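PDB 5GY3: glucanase from Klebsiella pneumoniae, which probably acts as an endoglucanase, hydrolysing internal beta-1,4-glucosidic linkages in cellulose, lichenin and cereal beta-D-glucans. Local coordinates for residues A35-V40 against L96-K101; L91-L96 against I110-I115; H190-W195 against A236-W241; T250-N255 against A262-A267. All coordinates share one frame; numbering follows the deposited sequence.

Interaction 1 of 4, residues A35-V40 against L96-K101; sequences AMLLAV and LLRAQK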
# COMPACT_ATOMS: atom_id res chain seq x y z
N ALA A 35 -0.47 8.35 6.24
CA ALA A 35 -0.49 9.27 7.38
C ALA A 35 -1.90 9.40 7.95
O ALA A 35 -2.06 9.51 9.17
CB ALA A 35 0.04 10.63 6.96
N MET A 36 -2.92 9.42 7.09
CA MET A 36 -4.29 9.46 7.61
C MET A 36 -4.60 8.23 8.45
O MET A 36 -5.25 8.34 9.50
CB MET A 36 -5.28 9.59 6.46
CG MET A 36 -5.31 10.97 5.83
SD MET A 36 -6.21 11.06 4.27
CE MET A 36 -7.90 10.67 4.78
N LEU A 37 -4.16 7.05 8.02
CA LEU A 37 -4.32 5.84 8.83
C LEU A 37 -3.63 6.00 10.18
O LEU A 37 -4.20 5.66 11.23
CB LEU A 37 -3.74 4.62 8.10
CG LEU A 37 -4.56 4.00 6.97
CD1 LEU A 37 -3.69 2.98 6.20
CD2 LEU A 37 -5.80 3.33 7.53
N LEU A 38 -2.39 6.48 10.17
CA LEU A 38 -1.65 6.63 11.41
C LEU A 38 -2.23 7.73 12.29
O LEU A 38 -2.16 7.64 13.52
CB LEU A 38 -0.17 6.89 11.11
CG LEU A 38 0.59 5.75 10.40
CD1 LEU A 38 2.00 6.18 10.06
CD2 LEU A 38 0.61 4.48 11.24
N ALA A 39 -2.82 8.77 11.69
CA ALA A 39 -3.48 9.79 12.50
C ALA A 39 -4.67 9.22 13.26
O ALA A 39 -4.87 9.53 14.44
CB ALA A 39 -3.90 10.97 11.63
N VAL A 40 -5.46 8.35 12.62
CA VAL A 40 -6.55 7.69 13.33
C VAL A 40 -6.00 6.82 14.45
O VAL A 40 -6.49 6.85 15.59
CB VAL A 40 -7.40 6.84 12.36
CG1 VAL A 40 -8.50 6.11 13.13
CG2 VAL A 40 -7.97 7.69 11.24
N LEU A 96 -10.51 6.96 6.05
CA LEU A 96 -11.77 7.65 6.32
C LEU A 96 -12.78 6.74 7.00
O LEU A 96 -13.47 7.16 7.94
CB LEU A 96 -12.35 8.20 5.01
CG LEU A 96 -11.63 9.46 4.53
CD1 LEU A 96 -11.84 9.71 3.03
CD2 LEU A 96 -12.06 10.67 5.37
N LEU A 97 -12.88 5.49 6.54
CA LEU A 97 -13.76 4.54 7.22
C LEU A 97 -13.35 4.37 8.68
O LEU A 97 -14.20 4.39 9.59
CB LEU A 97 -13.71 3.21 6.47
CG LEU A 97 -14.93 2.31 6.52
CD1 LEU A 97 -16.13 3.14 6.08
CD2 LEU A 97 -14.70 1.14 5.58
N ARG A 98 -12.05 4.24 8.94
CA ARG A 98 -11.59 4.07 10.31
C ARG A 98 -11.78 5.34 11.13
O ARG A 98 -12.03 5.27 12.34
CB ARG A 98 -10.13 3.61 10.30
CG ARG A 98 -10.00 2.15 9.82
CD ARG A 98 -8.62 1.81 9.23
NE ARG A 98 -7.57 1.65 10.24
CZ ARG A 98 -7.19 0.48 10.76
NH1 ARG A 98 -7.78 -0.65 10.41
NH2 ARG A 98 -6.20 0.44 11.64
N ALA A 99 -11.71 6.50 10.49
CA ALA A 99 -11.96 7.76 11.19
C ALA A 99 -13.40 7.85 11.68
O ALA A 99 -13.66 8.39 12.76
CB ALA A 99 -11.63 8.94 10.28
N GLN A 100 -14.35 7.37 10.88
CA GLN A 100 -15.74 7.37 11.33
C GLN A 100 -15.90 6.59 12.62
O GLN A 100 -16.60 7.02 13.54
CB GLN A 100 -16.66 6.78 10.26
CG GLN A 100 -18.13 6.71 10.70
CD GLN A 100 -18.46 5.46 11.48
OE1 GLN A 100 -18.02 4.37 11.12
NE2 GLN A 100 -19.23 5.60 12.55
N LYS A 101 -15.27 5.42 12.69
CA LYS A 101 -15.39 4.60 13.89
C LYS A 101 -14.70 5.26 15.07
O LYS A 101 -15.25 5.28 16.18
CB LYS A 101 -14.81 3.21 13.64
CG LYS A 101 -15.62 2.38 12.66
CD LYS A 101 -14.87 1.13 12.25
CE LYS A 101 -15.84 0.06 11.77
NZ LYS A 101 -16.96 0.67 11.00
O HOH W 1 -5.94 3.43 11.61
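Met36, Leu37 and Val40 meet Leu96, Arg98 and Ala99 where helices 29-41 and 86-103 run side by side, their short axes 9.2 Å apart and only 14° from parallel. Such a parallel course is consistent with helices of one layer in the (alpha/alpha)6 barrel of glycoside hydrolase family 8. The backbones come nearest at Val40 and Ala99, whose CA atoms are 5.8 Å apart; the small methyl side chain of Ala99 suits this place. Val40 points at the partner helix and divides its two methyls between adjacent residues: CG2 rests on Ala99 CB at 4.0 Å, while CG1 lies against the carbonyl of Arg98, 3.7 Å from its O. One turn earlier, Met36 bends at its thioether (chi3 65°), and the terminal CE touches Leu96 CG at 3.9 Å; the long, unbranched methionine suits this place, where the CA atoms of Met36 and Leu96 are farther apart than those of Val40 and Ala99. Phe48 of helix 45-59 packs on Met36, Val40 and Ala99 as well. Leu37 works differently. Its CD2 lies against the aliphatic part of Arg98, 3.6 Å from CD, so a leucine methyl packs on the hydrocarbon of a charged side chain. Arg98 turns at chi3 (75°), which sets NE, and its guanidinium is held beyond the segments by a salt bridge from NH2 to Asp308. A water in the guanidinium plane joins the two helices: it accepts a hydrogen bond from Arg98 NE at 2.8 Å and donates one to the backbone Leu37 O at 2.9 Å.

Interaction 2 of 4, residues L91-L96 against I110-I115; sequences LIAWAL and IASDAI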
# COMPACT_ATOMS: atom_id res chain seq x y z
N LEU A 91 -6.06 3.54 0.40
CA LEU A 91 -5.59 3.87 1.75
C LEU A 91 -6.36 5.05 2.31
O LEU A 91 -6.72 5.07 3.50
CB LEU A 91 -4.10 4.17 1.72
CG LEU A 91 -3.21 2.97 1.39
CD1 LEU A 91 -1.82 3.45 0.98
CD2 LEU A 91 -3.14 2.04 2.59
N ILE A 92 -6.60 6.06 1.47
CA ILE A 92 -7.38 7.23 1.87
C ILE A 92 -8.79 6.82 2.26
O ILE A 92 -9.31 7.23 3.30
CB ILE A 92 -7.38 8.28 0.74
CG1 ILE A 92 -5.97 8.89 0.57
CG2 ILE A 92 -8.43 9.36 1.01
CD1 ILE A 92 -5.73 9.61 -0.80
N ALA A 93 -9.45 6.02 1.41
CA ALA A 93 -10.82 5.61 1.72
C ALA A 93 -10.87 4.76 2.98
O ALA A 93 -11.83 4.82 3.75
CB ALA A 93 -11.42 4.84 0.53
N TRP A 94 -9.85 3.92 3.17
CA TRP A 94 -9.78 3.07 4.35
C TRP A 94 -9.58 3.90 5.61
O TRP A 94 -10.25 3.68 6.63
CB TRP A 94 -8.64 2.06 4.17
CG TRP A 94 -8.56 1.00 5.21
CD1 TRP A 94 -9.56 0.53 6.01
CD2 TRP A 94 -7.39 0.25 5.54
NE1 TRP A 94 -9.09 -0.47 6.83
CE2 TRP A 94 -7.76 -0.67 6.55
CE3 TRP A 94 -6.07 0.25 5.07
CZ2 TRP A 94 -6.84 -1.55 7.11
CZ3 TRP A 94 -5.17 -0.65 5.63
CH2 TRP A 94 -5.56 -1.54 6.63
N ALA A 95 -8.67 4.88 5.55
CA ALA A 95 -8.46 5.77 6.68
C ALA A 95 -9.75 6.51 7.06
O ALA A 95 -10.05 6.68 8.25
CB ALA A 95 -7.34 6.75 6.37
N LEU A 96 -10.51 6.96 6.05
CA LEU A 96 -11.77 7.65 6.32
C LEU A 96 -12.78 6.74 7.00
O LEU A 96 -13.47 7.16 7.94
CB LEU A 96 -12.35 8.20 5.01
CG LEU A 96 -11.63 9.46 4.53
CD1 LEU A 96 -11.84 9.71 3.03
CD2 LEU A 96 -12.06 10.67 5.37
N ILE A 110 -19.25 8.72 4.82
CA ILE A 110 -19.87 9.13 3.57
C ILE A 110 -18.81 9.48 2.54
O ILE A 110 -18.95 9.15 1.35
CB ILE A 110 -20.85 10.30 3.81
CG1 ILE A 110 -22.09 9.76 4.54
CG2 ILE A 110 -21.22 11.00 2.50
CD1 ILE A 110 -23.00 10.83 5.13
N ALA A 111 -17.70 10.09 2.98
CA ALA A 111 -16.59 10.36 2.07
C ALA A 111 -15.96 9.07 1.58
O ALA A 111 -15.66 8.92 0.39
CB ALA A 111 -15.55 11.25 2.75
N SER A 112 -15.73 8.12 2.49
CA SER A 112 -15.17 6.83 2.12
C SER A 112 -16.02 6.15 1.06
O SER A 112 -15.50 5.63 0.06
CB SER A 112 -15.04 5.94 3.36
OG SER A 112 -14.51 4.67 3.01
N ASP A 113 -17.34 6.14 1.26
CA ASP A 113 -18.25 5.43 0.36
C ASP A 113 -18.12 5.92 -1.08
O ASP A 113 -18.24 5.12 -2.02
CB ASP A 113 -19.70 5.59 0.82
CG ASP A 113 -19.98 4.93 2.15
OD1 ASP A 113 -19.25 4.00 2.52
OD2 ASP A 113 -20.97 5.34 2.81
N ALA A 114 -17.94 7.22 -1.28
CA ALA A 114 -17.80 7.75 -2.63
C ALA A 114 -16.54 7.22 -3.30
O ALA A 114 -16.57 6.85 -4.48
CB ALA A 114 -17.80 9.28 -2.60
N ILE A 115 -15.44 7.16 -2.55
CA ILE A 115 -14.16 6.69 -3.09
C ILE A 115 -14.22 5.20 -3.38
O ILE A 115 -13.75 4.76 -4.43
CB ILE A 115 -13.01 7.04 -2.12
CG1 ILE A 115 -12.96 8.56 -1.90
CG2 ILE A 115 -11.67 6.48 -2.64
CD1 ILE A 115 -12.17 8.98 -0.66
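Ala93 and Ser112 mark the closest approach of helices 86-103 and 106-123, with CA atoms 4.5 Å apart. The short axes pass at 8.2 Å and make an angle of 152°, roughly antiparallel, as expected for the two arms of a helical hairpin in the (alpha/alpha)6 barrel of this family. Two small residues opposite each other let the backbones come this near. The polar part of the contact is one hydrogen bond from Ser112 OG to the backbone Ala93 O, 2.8 Å long. With OG anti to the backbone N (chi1 179°), the hydroxyl is turned across to the other helix; it approaches from above the carbonyl plane, tilted 38° out of it. Serine fits here because it is small and its buried hydroxyl finds an acceptor in the facing main chain. The remainder is apolar and centres on Ile115, whose two branches have separate partners. Its CG2 presses on Ala93 CB at 3.6 Å, the tightest of the apolar contacts. Its CD1 lies 3.8 Å from Leu96 CD1 and 4.1 Å from Ile92 CG2, and the isoleucine crosses both of those side chains at about a right angle. The same Leu96 CD1 also touches Ala111 CB at 4.0 Å. Around the pair, helix 45-59 reaches Ile92 and Leu96 through Trp52, helix 155-164 lays Phe161 on Ala93, and helix 29-41 sets Thr29 against Ile92, while Phe67 and Arg60 from loops touch Ile115.

Interaction 3 of 4, residues H190-W195 against A236-W241; sequences HLPSDW and APWKAW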
# COMPACT_ATOMS: atom_id res chain seq x y z
N HIS A 190 10.26 -18.08 -5.37
CA HIS A 190 8.81 -18.19 -5.60
C HIS A 190 8.08 -16.94 -5.11
O HIS A 190 6.96 -17.01 -4.60
CB HIS A 190 8.23 -19.45 -4.95
CG HIS A 190 8.94 -20.70 -5.34
ND1 HIS A 190 8.85 -21.25 -6.60
CD2 HIS A 190 9.77 -21.51 -4.64
CE1 HIS A 190 9.59 -22.34 -6.66
NE2 HIS A 190 10.16 -22.52 -5.48
N LEU A 191 8.72 -15.79 -5.27
CA LEU A 191 8.12 -14.54 -4.82
C LEU A 191 7.63 -13.72 -6.00
O LEU A 191 8.16 -13.83 -7.11
CB LEU A 191 9.13 -13.72 -4.00
CG LEU A 191 9.47 -14.27 -2.61
CD1 LEU A 191 10.58 -13.45 -2.02
CD2 LEU A 191 8.23 -14.24 -1.69
N PRO A 192 6.64 -12.85 -5.80
CA PRO A 192 6.23 -11.92 -6.86
C PRO A 192 7.13 -10.69 -6.92
O PRO A 192 7.76 -10.29 -5.95
CB PRO A 192 4.81 -11.53 -6.43
CG PRO A 192 4.90 -11.52 -4.93
CD PRO A 192 5.87 -12.65 -4.56
N SER A 193 7.17 -10.10 -8.11
CA SER A 193 7.89 -8.84 -8.33
C SER A 193 6.98 -7.65 -8.01
O SER A 193 5.79 -7.79 -7.72
CB SER A 193 8.39 -8.77 -9.77
OG SER A 193 7.34 -9.07 -10.68
N ASP A 194 7.58 -6.45 -8.05
CA ASP A 194 6.81 -5.22 -7.85
C ASP A 194 5.66 -5.13 -8.85
O ASP A 194 4.54 -4.75 -8.48
CB ASP A 194 7.71 -3.99 -8.02
CG ASP A 194 8.75 -3.84 -6.92
OD1 ASP A 194 8.54 -4.30 -5.78
OD2 ASP A 194 9.81 -3.22 -7.22
N TRP A 195 5.92 -5.45 -10.11
CA TRP A 195 4.95 -5.34 -11.18
C TRP A 195 4.84 -6.68 -11.90
O TRP A 195 5.85 -7.31 -12.20
CB TRP A 195 5.35 -4.23 -12.19
CG TRP A 195 5.42 -2.90 -11.54
CD1 TRP A 195 6.51 -2.33 -10.94
CD2 TRP A 195 4.37 -1.94 -11.44
NE1 TRP A 195 6.20 -1.09 -10.46
CE2 TRP A 195 4.88 -0.82 -10.76
CE3 TRP A 195 3.03 -1.92 -11.85
CZ2 TRP A 195 4.11 0.30 -10.46
CZ3 TRP A 195 2.27 -0.80 -11.57
CH2 TRP A 195 2.81 0.29 -10.89
N ALA A 236 3.37 -18.12 3.07
CA ALA A 236 4.38 -19.18 3.08
C ALA A 236 5.65 -18.84 2.31
O ALA A 236 6.75 -19.07 2.85
CB ALA A 236 3.75 -20.49 2.57
N PRO A 237 5.61 -18.35 1.06
CA PRO A 237 6.89 -18.06 0.38
C PRO A 237 7.65 -16.92 1.04
O PRO A 237 8.89 -16.90 0.98
CB PRO A 237 6.46 -17.70 -1.05
CG PRO A 237 5.04 -17.25 -0.93
CD PRO A 237 4.45 -18.11 0.18
N TRP A 238 6.95 -15.98 1.66
CA TRP A 238 7.61 -14.86 2.33
C TRP A 238 8.38 -15.34 3.55
O TRP A 238 9.54 -14.98 3.76
CB TRP A 238 6.57 -13.81 2.72
CG TRP A 238 5.85 -13.28 1.53
CD1 TRP A 238 4.65 -13.70 1.03
CD2 TRP A 238 6.32 -12.25 0.67
NE1 TRP A 238 4.34 -12.97 -0.10
CE2 TRP A 238 5.35 -12.08 -0.35
CE3 TRP A 238 7.46 -11.45 0.65
CZ2 TRP A 238 5.49 -11.13 -1.36
CZ3 TRP A 238 7.60 -10.50 -0.35
CH2 TRP A 238 6.62 -10.35 -1.35
N LYS A 239 7.72 -16.16 4.38
CA LYS A 239 8.39 -16.71 5.55
C LYS A 239 9.57 -17.58 5.14
O LYS A 239 10.65 -17.49 5.74
CB LYS A 239 7.38 -17.51 6.38
CG LYS A 239 6.28 -16.65 7.01
CD LYS A 239 5.26 -17.52 7.75
CE LYS A 239 4.39 -16.67 8.67
NZ LYS A 239 3.26 -17.45 9.25
N ALA A 240 9.39 -18.42 4.12
CA ALA A 240 10.46 -19.32 3.69
C ALA A 240 11.67 -18.54 3.20
O ALA A 240 12.81 -18.89 3.53
CB ALA A 240 9.96 -20.26 2.59
N TRP A 241 11.45 -17.49 2.41
CA TRP A 241 12.58 -16.72 1.89
C TRP A 241 13.29 -15.98 3.01
O TRP A 241 14.52 -16.02 3.11
CB TRP A 241 12.10 -15.75 0.81
CG TRP A 241 13.24 -15.02 0.18
CD1 TRP A 241 14.17 -15.54 -0.68
CD2 TRP A 241 13.58 -13.63 0.34
NE1 TRP A 241 15.07 -14.56 -1.05
CE2 TRP A 241 14.73 -13.38 -0.44
CE3 TRP A 241 13.03 -12.58 1.09
CZ2 TRP A 241 15.34 -12.12 -0.51
CZ3 TRP A 241 13.63 -11.32 1.02
CH2 TRP A 241 14.78 -11.11 0.23
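His190 meets Pro237 through its backbone: the carbonyl O lies 3.7 Å from Pro237 CB. Proline suits this first turn of helix 236-243, where the backbone needs no N-H for the helical pattern. Leu191 follows and carries the contact, its two methyls parted between two indoles. CD2 sits over the face of Trp238, 3.7 Å from the centroid of the six-membered ring and 14° off its normal, a CH-pi contact near the ring centre. CD1 lies over a face of Trp241, 4.1 Å from the centroid of the five-membered ring and displaced toward the rim. A branched leucine can serve both rings at once. In this way the loop that joins helix 167-183 to strand 196-199 packs against short helix 236-243, probably one of the helices of the (alpha/alpha)6 barrel fold of family 8. Pro192 comes next, reaching tip to tip with Trp238: CD is 3.6 Å from CZ2. Ile221 of helix 220-228 packs on both these residues. Further along, Ser193 OG donates to Trp195 O at 2.8 Å, a bond within the loop itself. Asp194 OD1 accepts from the backbone N atoms of Ser215 and Ala218, and the ring of Trp195 stacks on Trp210.

Interaction 4 of 4, residues T250-N255 against A262-A267; sequences TPAWIN and APWYMA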
# COMPACT_ATOMS: atom_id res chain seq x y z
N THR A 250 19.43 -9.91 5.59
CA THR A 250 18.41 -10.27 4.61
C THR A 250 18.46 -9.28 3.46
O THR A 250 18.35 -8.07 3.71
CB THR A 250 17.04 -10.24 5.25
OG1 THR A 250 17.02 -11.14 6.37
CG2 THR A 250 15.97 -10.66 4.24
N PRO A 251 18.63 -9.73 2.22
CA PRO A 251 18.75 -8.78 1.10
C PRO A 251 17.52 -7.89 0.99
O PRO A 251 16.39 -8.33 1.20
CB PRO A 251 18.90 -9.69 -0.12
CG PRO A 251 19.48 -10.98 0.45
CD PRO A 251 18.83 -11.12 1.79
N ALA A 252 17.76 -6.62 0.65
CA ALA A 252 16.67 -5.66 0.56
C ALA A 252 15.78 -5.89 -0.65
O ALA A 252 14.63 -5.42 -0.66
CB ALA A 252 17.21 -4.23 0.52
N TRP A 253 16.29 -6.55 -1.69
CA TRP A 253 15.46 -6.97 -2.81
C TRP A 253 16.01 -8.26 -3.40
O TRP A 253 17.16 -8.64 -3.15
CB TRP A 253 15.37 -5.88 -3.91
CG TRP A 253 16.68 -5.31 -4.42
CD1 TRP A 253 17.25 -4.12 -4.05
CD2 TRP A 253 17.56 -5.88 -5.41
NE1 TRP A 253 18.43 -3.92 -4.74
CE2 TRP A 253 18.64 -4.98 -5.58
CE3 TRP A 253 17.54 -7.05 -6.17
CZ2 TRP A 253 19.69 -5.23 -6.46
CZ3 TRP A 253 18.58 -7.30 -7.05
CH2 TRP A 253 19.64 -6.39 -7.19
N ILE A 254 15.18 -8.93 -4.20
CA ILE A 254 15.64 -10.06 -5.01
C ILE A 254 15.05 -9.94 -6.41
O ILE A 254 13.87 -9.60 -6.58
CB ILE A 254 15.28 -11.42 -4.36
CG1 ILE A 254 15.64 -12.57 -5.32
CG2 ILE A 254 13.80 -11.50 -3.97
CD1 ILE A 254 15.62 -13.94 -4.66
N ASN A 255 15.88 -10.17 -7.42
CA ASN A 255 15.40 -10.30 -8.79
C ASN A 255 14.79 -11.70 -8.92
O ASN A 255 15.50 -12.70 -8.84
CB ASN A 255 16.55 -10.09 -9.77
CG ASN A 255 16.11 -10.16 -11.22
OD1 ASN A 255 15.37 -11.06 -11.64
ND2 ASN A 255 16.58 -9.21 -12.01
N ALA A 262 20.01 -8.23 -3.65
CA ALA A 262 20.65 -6.98 -3.30
C ALA A 262 21.92 -7.26 -2.49
O ALA A 262 21.94 -8.18 -1.67
CB ALA A 262 19.72 -6.10 -2.47
N PRO A 263 22.98 -6.48 -2.69
CA PRO A 263 24.17 -6.63 -1.85
C PRO A 263 24.06 -5.92 -0.51
O PRO A 263 25.05 -5.88 0.24
CB PRO A 263 25.27 -6.00 -2.72
CG PRO A 263 24.56 -4.90 -3.42
CD PRO A 263 23.19 -5.49 -3.75
N TRP A 264 22.91 -5.34 -0.19
CA TRP A 264 22.72 -4.70 1.09
C TRP A 264 21.40 -5.19 1.68
O TRP A 264 20.56 -5.79 1.00
CB TRP A 264 22.76 -3.17 0.96
CG TRP A 264 21.73 -2.62 0.04
CD1 TRP A 264 21.78 -2.59 -1.33
CD2 TRP A 264 20.49 -2.02 0.41
NE1 TRP A 264 20.65 -2.01 -1.83
CE2 TRP A 264 19.84 -1.64 -0.78
CE3 TRP A 264 19.87 -1.76 1.63
CZ2 TRP A 264 18.60 -1.02 -0.79
CZ3 TRP A 264 18.63 -1.15 1.63
CH2 TRP A 264 18.01 -0.79 0.42
N TYR A 265 21.25 -4.93 2.98
CA TYR A 265 20.31 -5.67 3.81
C TYR A 265 19.17 -4.81 4.33
O TYR A 265 19.32 -3.60 4.53
CB TYR A 265 21.03 -6.28 5.01
CG TYR A 265 22.23 -7.12 4.64
CD1 TYR A 265 22.18 -8.01 3.58
CD2 TYR A 265 23.41 -7.01 5.36
CE1 TYR A 265 23.29 -8.79 3.24
CE2 TYR A 265 24.51 -7.78 5.04
CZ TYR A 265 24.45 -8.66 3.97
OH TYR A 265 25.56 -9.41 3.67
N MET A 266 18.05 -5.47 4.61
CA MET A 266 16.91 -4.81 5.20
C MET A 266 17.26 -4.25 6.57
O MET A 266 17.88 -4.93 7.40
CB MET A 266 15.74 -5.78 5.33
CG MET A 266 15.26 -6.34 4.02
SD MET A 266 13.74 -7.26 4.29
CE MET A 266 13.28 -7.61 2.61
N ALA A 267 16.84 -3.01 6.79
CA ALA A 267 16.98 -2.32 8.06
C ALA A 267 15.70 -1.51 8.27
O ALA A 267 14.84 -1.46 7.39
CB ALA A 267 18.22 -1.42 8.08
O HOH W 2 18.43 -7.74 7.19
O HOH W 3 20.59 -1.79 -4.96
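Ala252 and Ala262 each put a methyl on an indole of the facing segment. Ala252 CB lies 3.5 Å from the centroid of the six-membered ring of Trp264, and Ala262 CB is 3.4 Å from that of the five-membered ring of Trp253; both are CH-pi contacts over a face, and a methyl is small enough to lie this close, which suits alanine to both places. In both tryptophans chi1 (51° in Trp253, 59° in Trp264) sets CG between the backbone N and the carbonyl carbon, and from there each ring lies with a face on the alanine of the other segment. Three backbone hydrogen bonds clamp the segments: Met266 N to Thr250 O (2.8 Å), Ala252 N to Trp264 O (2.9 Å) and Ala262 N to Trp253 O (2.9 Å). The first two flank Pro251 and Tyr265, a non-hydrogen-bonded antiparallel pair forming a single beta bridge; proline, which lacks an N-H, is at ease there. The irregular hairpin-like turn leads from strand 254-255 back toward helix 268-278 of the probable (alpha/alpha)6 barrel. Water 3, lying in both ring planes, accepts from Trp253 NE1 at 3.0 Å and Trp264 NE1 at 3.1 Å. Farther out, Arg213 makes a cation-pi contact with Trp253, Thr250 OG1 is hydrogen-bonded to Pro246 O, and Trp241 of helix 236-243 packs on Thr250, Ile254 and Met266.

Interactions 1 and 2 use helix 86-103 and share Leu96, which points at helix 106-123 and meets Met36 through CG, while Met36 CB touches Ala95 CB 3.5 Å away. Both are largely buried helix-helix contacts, mainly aliphatic, with the stem of Arg98 included in interaction 1; one is parallel and bridged by water, the other antiparallel with a direct serine bond. Interactions 3 and 4 lie on the opposite side of the chain's centre; indole faces take methyl groups in both, and interaction 4 adds main-chain hydrogen bonds. Exposed residues enter each, more of them in interaction 4. Trp241 joins this pair: interaction 3 uses one face of its ring, and CH2 touches Pro251 O of interaction 4 at 3.4 Å.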